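Long-range contacts in protein FLUORESCENT IN BLUE LIGHT, chloroplastic (Arabidopsis thaliana, PDB 4YVO), which negatively regulates tetrapyrrole and chlorophyll biosynthesis in chloroplasts, probably by repressing the glutamyl-tRNA reductase HEMA1, with which its TPR domain mediates complex formation: residues I53-T58 against Y72-I77; Q66-A71 against Q103-Y108; D87-K92 against E125-G130. All coordinates share one frame; numbering follows the deposited sequence. Where two conformers were deposited one is given.

Contact 1: residues I53-T58 against Y72-I77; sequences ISKLKT and YTEFKI
Glu-74 OE1 takes two donors from helix 48-64: the hydroxyl of Thr-58, whose OG1 gives it a very short hydrogen bond of 2.5 Å, and the ammonium of Lys-55, whose NZ forms a salt bridge with the same oxygen at 3.3 Å. The lysine meets OE1 on the syn side, 24° out of the carboxylate plane, and reaches the second oxygen, OE2, only through a weak bond of 3.5 Å from NZ. Lys-55 arrives by crossing the glutamate at about a right angle. A bend at chi2 (-64°) turns its chain over the carboxylate, and CD passes 3.4 Å from Glu-74 OE1 before the ammonium is reached. Ile-77 packs against the aliphatic part of the lysine, its CD1 3.7 Å from Lys-55 CE and its CG2 beside Lys-55 CG.

On the inner side of the interface the chemistry becomes apolar. Leu-56 CD2 comes in at the edge of the Phe-75 ring, in its plane, 3.9 Å from Phe-75 CD1. Leu-98 and Ser-101 of helix 88-104 also touch this phenylalanine, joining the pair to the next helix.

The two segments run nearly antiparallel, their axes 8.0 Å apart with 153° between their directions, and belong to helices 48-64 and 68-84. Both lie within TPR 1, and the arrangement is the antiparallel helix hairpin from which TPR domains are built. Lys-55 also forms a long, weak ion pair with Glu-51 one turn earlier. Because the buried Glu-74 carboxylate faces a cation and a hydroxyl donor together, its ionised form is probably favoured, which would let a charged group sit beside the apolar packing of Leu-56 and Phe-75.

Contact 2: residues Q66-A71 against Q103-Y108; sequences QEPEKA and QRQGKY
Pro-68 lays its ring against the root of the Arg-104 side chain and the middle of Gln-105. Its CB is 3.6 Å from Arg-104 CB, and its CG is 3.9 Å from Gln-105 CG. The proline crosses Arg-104 at about a right angle and Gln-105 obliquely. The guanidinium of Arg-104 passes beyond the proline. In the conformer described here, one of two, NH1 is hydrogen-bonded to the backbone O of Leu-63, at the end of helix 48-64, and the CA of Gln-66 lies near the guanidinium plane, at its edge.

What meets here are two turns of the same design, each joining the antiparallel helices of a TPR hairpin. In the first, Gln-66 (phi 60°) ends helix 48-64 in a Schellman motif, and Glu-67 occupies the N-cap position of helix 68-84. In the second, Gly-106 (phi 75°) closes helix 88-104 in the same way and Lys-107 occupies that of helix 108-125. Neighbouring hairpins, from TPR 1 and TPR 2, thus touch at equivalent bends.

The polar link runs between Gln-105 and Glu-69. The glutamine chain is extended beyond CG (chi2 -179°), which carries the amide along the start of helix 68-84, where OE1 lies 3.7 Å from Glu-69 CG. No direct hydrogen bond spans the segments. A water instead donates to both Glu-69 OE2, at 2.7 Å, and Gln-105 OE1, at 2.8 Å. Lys-107 NZ also donates to Gln-105 OE1, at 2.9 Å, coming from above the carbonyl plane, while the amide NE2 makes a weak hydrogen bond to Ser-101 O.

Contact 3: residues D87-K92 against E125-G130; sequences DPTEEK and ESEDSG
Lys-92 points toward the loop 125-130 and runs at a slant to Glu-127, its chain bending at chi3 (-59°) to set the ammonium among oxygens. NZ donates to Ser-129 O at 2.7 Å, in the carbonyl plane and on a lone pair. It also donates to Glu-127 O at 2.9 Å, there from above the carbonyl plane. The Glu-127 carboxylate completes a salt bridge, with OE1 2.8 Å from NZ and again approached from above its plane. Ser-122 OG of helix 108-125 is a fourth partner, so three N-H groups must be shared. The other carboxylate oxygen, OE2, takes the backbone N of Ser-129 at 2.9 Å, which holds the glutamate in position.

Pro-88 and Glu-125 cross at about a right angle, with Pro-88 CB 3.7 Å from Glu-125 CG. Two waters stitch Thr-89 to the loop: one donates to Thr-89 O and Ser-129 OG, the other links Thr-89 OG1 with Glu-127 OE1.

The N-terminal end of helix 88-104 is tied to the link between helices 108-125 and 131-144. The buried lysine is probably kept charged, and its bonds to Glu-127 and Ser-129 probably help to hold the loop in shape.

Contact 1 is the partly buried one, set inside a single helix hairpin, whereas contacts 2 and 3 are surface contacts on opposite sides of the chain's centre, about 23 Å apart between centres. Contacts 1 and 2 share helix 68-84 and touch through Tyr-72 and Gln-105; contacts 2 and 3 share helix 88-104, near its two ends. Contact 1 also meets contact 3 where Leu-56 packs on Glu-90. Chemistry follows place: in contact 1 a carboxylate gathers donors beside apolar packing, in contact 3 an ammonium gathers acceptors from a loop, and in contact 2 the turns of adjacent hairpins rely on van der Waals packing and a bridging water.

Contact 1: residues I53-T58 against Y72-I77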
loop_
_atom_site.group_PDB
_atom_site.type_symbol
_atom_site.label_atom_id
_atom_site.label_comp_id
_atom_site.label_asym_id
_atom_site.label_seq_id
_atom_site.Cartn_x
_atom_site.Cartn_y
_atom_site.Cartn_z
ATOM N N ILE A 53 5.162 -5.728 14.130
ATOM C CA ILE A 53 6.515 -5.354 13.722
ATOM C C ILE A 53 7.143 -6.473 12.901
ATOM O O ILE A 53 7.660 -6.247 11.803
ATOM C CB ILE A 53 7.435 -5.086 14.946
ATOM C CG1 ILE A 53 6.866 -3.978 15.837
ATOM C CG2 ILE A 53 8.856 -4.765 14.495
ATOM C CD1 ILE A 53 6.357 -2.767 15.095
ATOM N N SER A 54 7.077 -7.683 13.443
ATOM C CA SER A 54 7.645 -8.860 12.799
ATOM C C SER A 54 7.055 -9.104 11.415
ATOM O O SER A 54 7.785 -9.321 10.450
ATOM C CB SER A 54 7.427 -10.093 13.675
ATOM O OG SER A 54 7.981 -11.246 13.067
ATOM N N LYS A 55 5.728 -9.067 11.324
ATOM C CA LYS A 55 5.044 -9.364 10.071
ATOM C C LYS A 55 5.345 -8.340 8.980
ATOM O O LYS A 55 5.443 -8.698 7.804
ATOM C CB LYS A 55 3.533 -9.485 10.285
ATOM C CG LYS A 55 3.107 -10.725 11.057
ATOM C CD LYS A 55 3.442 -11.980 10.288
ATOM C CE LYS A 55 3.075 -13.222 11.082
ATOM N NZ LYS A 55 3.890 -14.388 10.656
ATOM N N LEU A 56 5.488 -7.072 9.355
ATOM C CA LEU A 56 5.871 -6.064 8.376
ATOM C C LEU A 56 7.281 -6.333 7.850
ATOM O O LEU A 56 7.535 -6.220 6.653
ATOM C CB LEU A 56 5.761 -4.654 8.954
ATOM C CG LEU A 56 4.334 -4.153 9.190
ATOM C CD1 LEU A 56 4.371 -2.838 9.956
ATOM C CD2 LEU A 56 3.578 -3.994 7.867
ATOM N N LYS A 57 8.192 -6.708 8.743
ATOM C CA LYS A 57 9.568 -7.001 8.355
ATOM C C LYS A 57 9.624 -8.208 7.421
ATOM O O LYS A 57 10.274 -8.169 6.366
ATOM C CB LYS A 57 10.429 -7.252 9.597
ATOM N N THR A 58 8.934 -9.279 7.801
ATOM C CA THR A 58 8.989 -10.500 7.003
ATOM C C THR A 58 8.268 -10.320 5.662
ATOM O O THR A 58 8.723 -10.827 4.639
ATOM C CB THR A 58 8.469 -11.734 7.777
ATOM O OG1 THR A 58 7.126 -11.499 8.220
ATOM C CG2 THR A 58 9.348 -12.004 8.985
ATOM N N TYR A 72 2.127 -11.302 0.752
ATOM C CA TYR A 72 0.723 -10.973 0.969
ATOM C C TYR A 72 0.224 -11.540 2.302
ATOM O O TYR A 72 -0.423 -10.839 3.083
ATOM C CB TYR A 72 -0.126 -11.487 -0.197
ATOM C CG TYR A 72 -1.604 -11.174 -0.092
ATOM C CD1 TYR A 72 -2.446 -11.956 0.694
ATOM C CD2 TYR A 72 -2.166 -10.112 -0.795
ATOM C CE1 TYR A 72 -3.794 -11.683 0.787
ATOM C CE2 TYR A 72 -3.521 -9.836 -0.710
ATOM C CZ TYR A 72 -4.326 -10.629 0.083
ATOM O OH TYR A 72 -5.675 -10.377 0.188
ATOM N N THR A 73 0.534 -12.810 2.558
ATOM C CA THR A 73 0.120 -13.456 3.798
ATOM C C THR A 73 0.602 -12.693 5.025
ATOM O O THR A 73 -0.162 -12.480 5.972
ATOM C CB THR A 73 0.647 -14.896 3.854
ATOM O OG1 THR A 73 0.132 -15.624 2.737
ATOM C CG2 THR A 73 0.219 -15.596 5.140
ATOM N N GLU A 74 1.865 -12.274 5.004
ATOM C CA GLU A 74 2.430 -11.536 6.123
ATOM C C GLU A 74 1.751 -10.185 6.299
ATOM O O GLU A 74 1.379 -9.806 7.408
ATOM C CB GLU A 74 3.937 -11.345 5.941
ATOM C CG GLU A 74 4.732 -12.645 5.842
ATOM C CD GLU A 74 4.633 -13.492 7.096
ATOM O OE1 GLU A 74 5.484 -13.331 7.993
ATOM O OE2 GLU A 74 3.705 -14.321 7.195
ATOM N N PHE A 75 1.608 -9.450 5.202
ATOM C CA PHE A 75 1.025 -8.113 5.263
ATOM C C PHE A 75 -0.459 -8.154 5.657
ATOM O O PHE A 75 -0.969 -7.223 6.288
ATOM C CB PHE A 75 1.192 -7.375 3.930
ATOM C CG PHE A 75 2.598 -6.916 3.648
ATOM C CD1 PHE A 75 3.260 -6.082 4.535
ATOM C CD2 PHE A 75 3.236 -7.276 2.468
ATOM C CE1 PHE A 75 4.541 -5.634 4.260
ATOM C CE2 PHE A 75 4.520 -6.828 2.190
ATOM C CZ PHE A 75 5.173 -6.007 3.088
ATOM N N LYS A 76 -1.150 -9.228 5.280
ATOM C CA LYS A 76 -2.564 -9.375 5.625
ATOM C C LYS A 76 -2.714 -9.552 7.137
ATOM O O LYS A 76 -3.624 -8.994 7.742
ATOM C CB LYS A 76 -3.192 -10.554 4.871
ATOM C CG LYS A 76 -4.716 -10.565 4.853
ATOM C CD LYS A 76 -5.258 -9.423 3.983
ATOM C CE LYS A 76 -6.748 -9.583 3.634
ATOM N NZ LYS A 76 -7.073 -10.714 2.677
ATOM N N ILE A 77 -1.815 -10.323 7.745
ATOM C CA ILE A 77 -1.773 -10.435 9.205
ATOM C C ILE A 77 -1.445 -9.088 9.842
ATOM O O ILE A 77 -2.079 -8.681 10.819
ATOM C CB ILE A 77 -0.757 -11.505 9.669
ATOM C CG1 ILE A 77 -1.203 -12.886 9.188
ATOM C CG2 ILE A 77 -0.592 -11.493 11.194
ATOM C CD1 ILE A 77 -0.164 -13.968 9.392
#

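Contact 2: residues Q66-A71 against Q103-Y108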
loop_
_atom_site.group_PDB
_atom_site.type_symbol
_atom_site.label_atom_id
_atom_site.label_comp_id
_atom_site.label_asym_id
_atom_site.label_seq_id
_atom_site.Cartn_x
_atom_site.Cartn_y
_atom_site.Cartn_z
ATOM N N GLN A 66 11.121 -11.528 -4.213
ATOM C CA GLN A 66 10.232 -11.916 -5.308
ATOM C C GLN A 66 9.322 -13.076 -4.916
ATOM O O GLN A 66 9.098 -14.003 -5.697
ATOM C CB GLN A 66 11.022 -12.265 -6.577
ATOM C CG GLN A 66 11.779 -11.099 -7.204
ATOM C CD GLN A 66 13.018 -10.695 -6.420
ATOM O OE1 GLN A 66 13.855 -11.534 -6.068
ATOM N NE2 GLN A 66 13.137 -9.402 -6.137
ATOM N N GLU A 67 8.792 -13.007 -3.698
ATOM C CA GLU A 67 7.862 -14.008 -3.192
ATOM C C GLU A 67 6.588 -13.300 -2.721
ATOM O O GLU A 67 6.311 -13.211 -1.520
ATOM C CB GLU A 67 8.545 -14.830 -2.090
ATOM C CG GLU A 67 9.619 -15.740 -2.698
ATOM C CD GLU A 67 10.721 -16.217 -1.752
ATOM O OE1 GLU A 67 10.781 -15.802 -0.577
ATOM O OE2 GLU A 67 11.557 -17.023 -2.216
ATOM N N PRO A 68 5.807 -12.771 -3.681
ATOM C CA PRO A 68 4.719 -11.850 -3.332
ATOM C C PRO A 68 3.502 -12.531 -2.713
ATOM O O PRO A 68 2.766 -11.875 -1.974
ATOM C CB PRO A 68 4.370 -11.201 -4.673
ATOM C CG PRO A 68 4.726 -12.253 -5.683
ATOM C CD PRO A 68 5.972 -12.897 -5.142
ATOM N N GLU A 69 3.294 -13.812 -2.990
ATOM C CA GLU A 69 2.214 -14.542 -2.334
ATOM C C GLU A 69 2.507 -14.713 -0.843
ATOM O O GLU A 69 1.633 -14.499 0.001
ATOM C CB GLU A 69 1.974 -15.900 -3.005
ATOM C CG GLU A 69 1.550 -15.811 -4.467
ATOM C CD GLU A 69 2.714 -15.560 -5.431
ATOM O OE1 GLU A 69 3.891 -15.658 -5.016
ATOM O OE2 GLU A 69 2.445 -15.263 -6.615
ATOM N N LYS A 70 3.737 -15.097 -0.521
ATOM C CA LYS A 70 4.160 -15.180 0.871
ATOM C C LYS A 70 4.119 -13.800 1.541
ATOM O O LYS A 70 3.716 -13.675 2.703
ATOM C CB LYS A 70 5.554 -15.812 0.971
ATOM C CG LYS A 70 5.570 -17.285 0.597
ATOM C CD LYS A 70 6.988 -17.810 0.433
ATOM C CE LYS A 70 6.984 -19.316 0.271
ATOM N NZ LYS A 70 6.266 -19.949 1.406
ATOM N N ALA A 71 4.528 -12.767 0.806
ATOM C CA ALA A 71 4.481 -11.397 1.319
ATOM C C ALA A 71 3.049 -10.997 1.658
ATOM O O ALA A 71 2.783 -10.436 2.724
ATOM C CB ALA A 71 5.064 -10.424 0.311
ATOM N N GLN A 103 0.400 -6.014 -6.921
ATOM C CA GLN A 103 1.007 -5.549 -8.170
ATOM C C GLN A 103 1.980 -6.576 -8.738
ATOM O O GLN A 103 1.966 -6.845 -9.941
ATOM C CB GLN A 103 1.743 -4.230 -7.978
ATOM C CG GLN A 103 0.843 -3.031 -7.871
ATOM C CD GLN A 103 1.633 -1.771 -7.582
ATOM O OE1 GLN A 103 1.821 -1.393 -6.426
ATOM N NE2 GLN A 103 2.148 -1.144 -8.633
ATOM N N ARG A 104 2.827 -7.146 -7.883
ATOM C CA ARG A 104 3.784 -8.160 -8.331
ATOM C C ARG A 104 3.088 -9.386 -8.910
ATOM O O ARG A 104 3.649 -10.085 -9.751
ATOM C CB ARG A 104 4.685 -8.614 -7.182
ATOM C CG ARG A 104 5.477 -7.514 -6.520
ATOM C CD ARG A 104 6.671 -7.082 -7.345
ATOM N NE ARG A 104 7.469 -6.111 -6.606
ATOM C CZ ARG A 104 8.402 -6.432 -5.716
ATOM N NH1 ARG A 104 8.669 -7.707 -5.457
ATOM N NH2 ARG A 104 9.070 -5.478 -5.087
ATOM N N GLN A 105 1.874 -9.652 -8.437
ATOM C CA GLN A 105 1.092 -10.792 -8.908
ATOM C C GLN A 105 0.242 -10.456 -10.133
ATOM O O GLN A 105 -0.462 -11.319 -10.654
ATOM C CB GLN A 105 0.181 -11.316 -7.796
ATOM C CG GLN A 105 0.911 -11.839 -6.579
ATOM C CD GLN A 105 -0.044 -12.369 -5.539
ATOM O OE1 GLN A 105 -0.834 -13.269 -5.818
ATOM N NE2 GLN A 105 0.010 -11.806 -4.337
ATOM N N GLY A 106 0.294 -9.207 -10.582
ATOM C CA GLY A 106 -0.506 -8.782 -11.720
ATOM C C GLY A 106 -1.976 -8.606 -11.374
ATOM O O GLY A 106 -2.838 -8.603 -12.258
ATOM N N LYS A 107 -2.260 -8.462 -10.081
ATOM C CA LYS A 107 -3.621 -8.261 -9.592
ATOM C C LYS A 107 -3.856 -6.781 -9.317
ATOM O O LYS A 107 -3.901 -6.334 -8.165
ATOM C CB LYS A 107 -3.865 -9.114 -8.343
ATOM C CG LYS A 107 -3.830 -10.606 -8.643
ATOM C CD LYS A 107 -3.876 -11.465 -7.394
ATOM C CE LYS A 107 -3.767 -12.938 -7.767
ATOM N NZ LYS A 107 -3.589 -13.825 -6.582
ATOM N N TYR A 108 -3.993 -6.020 -10.398
ATOM C CA TYR A 108 -3.986 -4.561 -10.311
ATOM C C TYR A 108 -5.229 -3.938 -9.684
ATOM O O TYR A 108 -5.120 -2.928 -8.991
ATOM C CB TYR A 108 -3.681 -3.945 -11.681
ATOM C CG TYR A 108 -2.371 -4.446 -12.231
ATOM C CD1 TYR A 108 -1.165 -4.064 -11.651
ATOM C CD2 TYR A 108 -2.334 -5.321 -13.311
ATOM C CE1 TYR A 108 0.039 -4.527 -12.136
ATOM C CE2 TYR A 108 -1.130 -5.790 -13.803
ATOM C CZ TYR A 108 0.052 -5.390 -13.210
ATOM O OH TYR A 108 1.248 -5.857 -13.701
HETATM O O HOH W 1 0.011 -15.121 -7.793
#

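Contact 3: residues D87-K92 against E125-G130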
loop_
_atom_site.group_PDB
_atom_site.type_symbol
_atom_site.label_atom_id
_atom_site.label_comp_id
_atom_site.label_asym_id
_atom_site.label_seq_id
_atom_site.Cartn_x
_atom_site.Cartn_y
_atom_site.Cartn_z
ATOM N N ASP A 87 -3.902 1.199 15.217
ATOM C CA ASP A 87 -2.674 1.884 14.846
ATOM C C ASP A 87 -2.718 2.165 13.348
ATOM O O ASP A 87 -2.230 1.370 12.538
ATOM C CB ASP A 87 -1.464 1.010 15.189
ATOM C CG ASP A 87 -0.140 1.755 15.066
ATOM O OD1 ASP A 87 -0.032 2.690 14.245
ATOM O OD2 ASP A 87 0.807 1.397 15.799
ATOM N N PRO A 88 -3.310 3.305 12.969
ATOM C CA PRO A 88 -3.481 3.615 11.545
ATOM C C PRO A 88 -2.159 3.817 10.802
ATOM O O PRO A 88 -2.092 3.584 9.595
ATOM C CB PRO A 88 -4.304 4.908 11.563
ATOM C CG PRO A 88 -4.026 5.517 12.924
ATOM C CD PRO A 88 -3.900 4.338 13.839
ATOM N N THR A 89 -1.123 4.256 11.505
ATOM C CA THR A 89 0.172 4.447 10.868
ATOM C C THR A 89 0.720 3.104 10.380
ATOM O O THR A 89 1.195 2.979 9.248
ATOM C CB THR A 89 1.173 5.108 11.827
ATOM O OG1 THR A 89 0.653 6.375 12.257
ATOM C CG2 THR A 89 2.507 5.324 11.132
ATOM N N GLU A 90 0.642 2.094 11.234
ATOM C CA GLU A 90 1.091 0.762 10.852
ATOM C C GLU A 90 0.121 0.126 9.863
ATOM O O GLU A 90 0.526 -0.652 8.993
ATOM C CB GLU A 90 1.278 -0.126 12.084
ATOM C CG GLU A 90 2.359 0.372 13.033
ATOM C CD GLU A 90 3.667 0.644 12.324
ATOM O OE1 GLU A 90 4.312 -0.324 11.873
ATOM O OE2 GLU A 90 4.050 1.826 12.210
ATOM N N GLU A 91 -1.160 0.462 9.988
ATOM C CA GLU A 91 -2.157 -0.030 9.046
ATOM C C GLU A 91 -1.820 0.395 7.620
ATOM O O GLU A 91 -1.949 -0.392 6.681
ATOM C CB GLU A 91 -3.559 0.459 9.426
ATOM C CG GLU A 91 -4.654 -0.183 8.608
ATOM C CD GLU A 91 -6.035 0.339 8.951
ATOM O OE1 GLU A 91 -6.155 1.145 9.906
ATOM O OE2 GLU A 91 -7.006 -0.053 8.262
ATOM N N LYS A 92 -1.390 1.640 7.460
ATOM C CA LYS A 92 -0.990 2.134 6.150
ATOM C C LYS A 92 0.212 1.372 5.588
ATOM O O LYS A 92 0.278 1.122 4.388
ATOM C CB LYS A 92 -0.733 3.652 6.194
ATOM C CG LYS A 92 -2.029 4.445 6.360
ATOM C CD LYS A 92 -1.885 5.926 6.040
ATOM C CE LYS A 92 -0.856 6.609 6.900
ATOM N NZ LYS A 92 -0.634 8.053 6.508
ATOM N N GLU A 125 -7.199 10.395 9.367
ATOM C CA GLU A 125 -6.297 10.703 10.472
ATOM C C GLU A 125 -5.589 12.032 10.330
ATOM O O GLU A 125 -4.849 12.426 11.226
ATOM C CB GLU A 125 -5.231 9.618 10.602
ATOM C CG GLU A 125 -5.786 8.243 10.835
ATOM C CD GLU A 125 -6.610 8.170 12.093
ATOM O OE1 GLU A 125 -6.205 8.771 13.111
ATOM O OE2 GLU A 125 -7.671 7.513 12.060
ATOM N N SER A 126 -5.797 12.703 9.201
ATOM C CA SER A 126 -5.047 13.919 8.869
ATOM C C SER A 126 -3.552 13.706 9.095
ATOM O O SER A 126 -2.885 14.487 9.780
ATOM C CB SER A 126 -5.561 15.115 9.671
ATOM O OG SER A 126 -6.944 15.311 9.434
ATOM N N GLU A 127 -3.038 12.628 8.514
ATOM C CA GLU A 127 -1.666 12.209 8.700
ATOM C C GLU A 127 -1.191 11.680 7.354
ATOM O O GLU A 127 -1.705 10.692 6.846
ATOM C CB GLU A 127 -1.596 11.141 9.795
ATOM C CG GLU A 127 -0.192 10.819 10.265
ATOM C CD GLU A 127 0.526 9.895 9.308
ATOM O OE1 GLU A 127 0.035 8.769 9.084
ATOM O OE2 GLU A 127 1.572 10.305 8.765
ATOM N N ASP A 128 -0.197 12.352 6.787
ATOM C CA ASP A 128 0.110 12.242 5.363
ATOM C C ASP A 128 1.162 11.233 4.920
ATOM O O ASP A 128 1.444 11.154 3.717
ATOM C CB ASP A 128 0.514 13.611 4.822
ATOM C CG ASP A 128 1.825 14.137 5.428
ATOM O OD1 ASP A 128 2.586 13.384 6.090
ATOM O OD2 ASP A 128 2.097 15.328 5.249
ATOM N N SER A 129 1.740 10.484 5.861
ATOM C CA SER A 129 2.759 9.484 5.520
ATOM C C SER A 129 2.288 8.573 4.388
ATOM O O SER A 129 1.193 8.019 4.461
ATOM C CB SER A 129 3.187 8.648 6.751
ATOM O OG SER A 129 2.144 7.883 7.321
ATOM N N GLY A 130 3.091 8.469 3.329
ATOM C CA GLY A 130 2.872 7.466 2.298
ATOM C C GLY A 130 1.914 7.823 1.175
ATOM O O GLY A 130 1.763 7.048 0.228
HETATM O O HOH W 2 2.450 5.002 7.782
HETATM O O HOH W 3 -1.667 7.571 10.885
#